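Local coordinates for protein siderophore biosynthesis lipase/esterase, putative (Aspergillus fumigatus, PDB 6GUP) that hydrolyses the ester bonds of the siderophore fusarinine C, but not those of triacetylfusarinine C, as an alpha/beta-hydrolase esterase involved in fungal iron metabolism, at residues A[132-137]-A[267-273]. Numbering follows the deposited sequence.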
ATOM      1  N   TYR A 132      -8.619 -18.754   0.115  1.00 32.58           N
ATOM      2  CA  TYR A 132      -8.780 -18.871   1.575  1.00 32.25           C
ATOM      3  C   TYR A 132      -9.619 -20.100   1.947  1.00 33.94           C
ATOM      4  O   TYR A 132      -9.254 -20.854   2.854  1.00 35.13           O
ATOM      5  CB  TYR A 132      -9.425 -17.597   2.150  1.00 31.96           C
ATOM      6  CG  TYR A 132      -9.486 -17.524   3.663  1.00 31.99           C
ATOM      7  CD1 TYR A 132     -10.511 -18.152   4.375  1.00 31.95           C
ATOM      8  CD2 TYR A 132      -8.534 -16.802   4.385  1.00 31.52           C
ATOM      9  CE1 TYR A 132     -10.573 -18.082   5.759  1.00 30.79           C
ATOM     10  CE2 TYR A 132      -8.589 -16.725   5.771  1.00 31.12           C
ATOM     11  CZ  TYR A 132      -9.611 -17.364   6.452  1.00 31.11           C
ATOM     12  OH  TYR A 132      -9.669 -17.298   7.825  1.00 32.25           O
ATOM     13  N   LEU A 133     -10.727 -20.294   1.233  1.00 34.07           N
ATOM     14  CA  LEU A 133     -11.680 -21.370   1.527  1.00 34.48           C
ATOM     15  C   LEU A 133     -11.286 -22.751   0.992  1.00 35.41           C
ATOM     16  O   LEU A 133     -11.627 -23.758   1.609  1.00 35.95           O
ATOM     17  CB  LEU A 133     -13.071 -21.006   0.987  1.00 33.49           C
ATOM     18  CG  LEU A 133     -13.751 -19.790   1.619  1.00 33.36           C
ATOM     19  CD1 LEU A 133     -15.023 -19.442   0.858  1.00 34.15           C
ATOM     20  CD2 LEU A 133     -14.046 -20.036   3.092  1.00 33.43           C
ATOM     21  N   SER A 134     -10.583 -22.800  -0.142  1.00 36.28           N
ATOM     22  CA  SER A 134     -10.390 -24.054  -0.886  1.00 37.72           C
ATOM     23  C   SER A 134      -9.086 -24.806  -0.597  1.00 39.58           C
ATOM     24  O   SER A 134      -9.051 -26.033  -0.704  1.00 41.22           O
ATOM     25  CB  SER A 134     -10.495 -23.786  -2.391  1.00 37.41           C
ATOM     26  OG  SER A 134      -9.443 -22.954  -2.847  1.00 37.36           O
ATOM     27  N   ARG A 135      -8.026 -24.085  -0.235  1.00 40.84           N
ATOM     28  CA  ARG A 135      -6.701 -24.695  -0.083  1.00 42.61           C
ATOM     29  C   ARG A 135      -6.520 -25.384   1.276  1.00 43.98           C
ATOM     30  O   ARG A 135      -7.292 -25.124   2.202  1.00 42.31           O
ATOM     31  CB  ARG A 135      -5.607 -23.643  -0.298  1.00 45.65           C
ATOM     32  CG  ARG A 135      -5.663 -22.917  -1.636  1.00 50.44           C
ATOM     33  CD  ARG A 135      -5.790 -23.838  -2.844  1.00 56.12           C
ATOM     34  NE  ARG A 135      -4.769 -24.891  -2.855  1.00 61.96           N
ATOM     35  CZ  ARG A 135      -3.687 -24.940  -3.639  1.00 67.29           C
ATOM     36  NH1 ARG A 135      -2.852 -25.972  -3.521  1.00 69.44           N
ATOM     37  NH2 ARG A 135      -3.417 -23.994  -4.544  1.00 70.35           N
ATOM     38  N   PRO A 136      -5.500 -26.266   1.397  1.00 48.97           N
ATOM     39  CA  PRO A 136      -5.204 -26.935   2.672  1.00 51.25           C
ATOM     40  C   PRO A 136      -4.920 -25.973   3.825  1.00 53.30           C
ATOM     41  O   PRO A 136      -4.368 -24.890   3.606  1.00 51.52           O
ATOM     42  CB  PRO A 136      -3.947 -27.754   2.355  1.00 52.75           C
ATOM     43  CG  PRO A 136      -4.024 -28.009   0.898  1.00 53.59           C
ATOM     44  CD  PRO A 136      -4.635 -26.775   0.314  1.00 51.82           C
ATOM     45  N   ASN A 137      -5.284 -26.388   5.037  1.00 57.71           N
ATOM     46  CA  ASN A 137      -5.109 -25.583   6.246  1.00 64.21           C
ATOM     47  C   ASN A 137      -4.253 -26.363   7.254  1.00 72.11           C
ATOM     48  O   ASN A 137      -4.763 -26.846   8.271  1.00 73.01           O
ATOM     49  CB  ASN A 137      -6.484 -25.217   6.828  1.00 63.72           C
ATOM     50  CG  ASN A 137      -6.405 -24.187   7.947  1.00 61.96           C
ATOM     51  OD1 ASN A 137      -5.438 -23.429   8.058  1.00 60.90           O
ATOM     52  ND2 ASN A 137      -7.436 -24.153   8.783  1.00 61.23           N
ATOM     53  N   MET A 267     -13.765 -27.877  -3.099  1.00 37.29           N
ATOM     54  CA  MET A 267     -13.019 -27.998  -1.839  1.00 37.36           C
ATOM     55  C   MET A 267     -13.498 -27.066  -0.714  1.00 36.77           C
ATOM     56  O   MET A 267     -12.988 -27.160   0.404  1.00 38.43           O
ATOM     57  CB  MET A 267     -11.515 -27.793  -2.085  1.00 37.52           C
ATOM     58  CG  MET A 267     -10.860 -28.888  -2.916  1.00 41.12           C
ATOM     59  SD  MET A 267     -10.969 -30.548  -2.209  1.00 45.18           S
ATOM     60  CE  MET A 267     -10.042 -30.353  -0.689  1.00 48.41           C
ATOM     61  N   ILE A 268     -14.472 -26.192  -0.982  1.00 35.92           N
ATOM     62  CA  ILE A 268     -15.022 -25.306   0.057  1.00 36.47           C
ATOM     63  C   ILE A 268     -15.664 -26.127   1.185  1.00 37.10           C
ATOM     64  O   ILE A 268     -15.437 -25.846   2.364  1.00 36.04           O
ATOM     65  CB  ILE A 268     -16.030 -24.274  -0.515  1.00 36.32           C
ATOM     66  CG1 ILE A 268     -15.307 -23.282  -1.439  1.00 35.23           C
ATOM     67  CG2 ILE A 268     -16.725 -23.499   0.606  1.00 36.92           C
ATOM     68  CD1 ILE A 268     -16.222 -22.439  -2.302  1.00 33.53           C
ATOM     69  N   ARG A 269     -16.453 -27.136   0.820  1.00 38.01           N
ATOM     70  CA  ARG A 269     -17.063 -28.042   1.804  1.00 39.35           C
ATOM     71  C   ARG A 269     -16.026 -28.837   2.608  1.00 39.03           C
ATOM     72  O   ARG A 269     -16.202 -29.044   3.810  1.00 39.53           O
ATOM     73  CB  ARG A 269     -18.028 -29.020   1.123  1.00 41.70           C
ATOM     74  CG  ARG A 269     -18.867 -29.842   2.100  1.00 44.26           C
ATOM     75  CD  ARG A 269     -19.767 -30.849   1.402  1.00 48.35           C
ATOM     76  NE  ARG A 269     -19.017 -31.812   0.593  1.00 52.00           N
ATOM     77  CZ  ARG A 269     -19.554 -32.840  -0.067  1.00 55.85           C
ATOM     78  NH1 ARG A 269     -20.866 -33.081  -0.022  1.00 58.78           N
ATOM     79  NH2 ARG A 269     -18.767 -33.646  -0.777  1.00 56.01           N
ATOM     80  N   GLU A 270     -14.956 -29.272   1.944  1.00 39.44           N
ATOM     81  CA  GLU A 270     -13.979 -30.187   2.547  1.00 41.29           C
ATOM     82  C   GLU A 270     -13.075 -29.520   3.590  1.00 40.03           C
ATOM     83  O   GLU A 270     -12.780 -30.129   4.621  1.00 40.12           O
ATOM     84  CB  GLU A 270     -13.113 -30.858   1.468  1.00 43.93           C
ATOM     85  CG  GLU A 270     -13.881 -31.571   0.356  1.00 49.43           C
ATOM     86  CD  GLU A 270     -14.881 -32.598   0.863  1.00 55.17           C
ATOM     87  OE1 GLU A 270     -14.556 -33.335   1.818  1.00 57.15           O
ATOM     88  OE2 GLU A 270     -15.993 -32.670   0.299  1.00 56.22           O
ATOM     89  N   GLN A 271     -12.640 -28.286   3.329  1.00 38.69           N
ATOM     90  CA  GLN A 271     -11.721 -27.580   4.240  1.00 38.46           C
ATOM     91  C   GLN A 271     -12.398 -27.067   5.518  1.00 38.43           C
ATOM     92  O   GLN A 271     -11.723 -26.852   6.527  1.00 39.09           O
ATOM     93  CB  GLN A 271     -11.021 -26.416   3.527  1.00 40.03           C
ATOM     94  CG  GLN A 271     -10.206 -26.796   2.292  1.00 41.99           C
ATOM     95  CD  GLN A 271      -9.053 -27.749   2.568  1.00 44.26           C
ATOM     96  OE1 GLN A 271      -8.587 -27.882   3.700  1.00 46.21           O
ATOM     97  NE2 GLN A 271      -8.578 -28.410   1.518  1.00 44.53           N
ATOM     98  N   GLY A 272     -13.715 -26.860   5.474  1.00 39.63           N
ATOM     99  CA  GLY A 272     -14.491 -26.476   6.656  1.00 40.33           C
ATOM    100  C   GLY A 272     -14.274 -25.054   7.149  1.00 40.63           C
ATOM    101  O   GLY A 272     -14.380 -24.796   8.350  1.00 41.82           O
ATOM    102  N   LEU A 273     -13.983 -24.134   6.228  1.00 39.51           N
ATOM    103  CA  LEU A 273     -13.725 -22.729   6.570  1.00 39.33           C
ATOM    104  C   LEU A 273     -14.856 -21.777   6.154  1.00 38.38           C
ATOM    105  O   LEU A 273     -14.680 -20.556   6.198  1.00 39.66           O
ATOM    106  CB  LEU A 273     -12.390 -22.277   5.965  1.00 41.21           C
ATOM    107  CG  LEU A 273     -11.144 -23.009   6.474  1.00 44.59           C
ATOM    108  CD1 LEU A 273      -9.934 -22.598   5.655  1.00 43.49           C
ATOM    109  CD2 LEU A 273     -10.896 -22.741   7.951  1.00 47.64           C
TER
HETATM  110  O   HOH W   1     -13.804 -23.946   3.286  1.00 32.10           O
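Leu-273, Leu-133 and Gln-271 bury the largest areas (109, 100 and 69 Å²) where the end of helix 125-134 meets the short, weakly bonded helix of about 268-271. Leu-273 packs against the helix end: its CB lies 4.0 Å from Leu-133 CD2, its CD1 3.4 Å from Tyr-132 O. Leu-133 CB also lies 4.0 Å from Ile-268 CG1. Beside these apolar contacts a water donates to Leu-133 O (2.8 Å) and Ile-268 O (2.7 Å) and accepts from Leu-273 N (3.0 Å), linking both segments. The Gln-271 side chain follows the chain leaving helix 125-134, with CB 3.3 Å from Leu-133 O and CD 3.2 Å from Arg-135 O; NE2 gives Ser-134 O a weak hydrogen bond (3.3 Å, 126°). Gly-272 (phi 72°) is first to leave helical angles. In this alpha/beta-hydrolase fold, helix 125-134 follows strand 117-122 through a probable nucleophile elbow, and the contact ties its far end to the segment preceding strand 278-283, while Tyr-132 packs on helix 86-108.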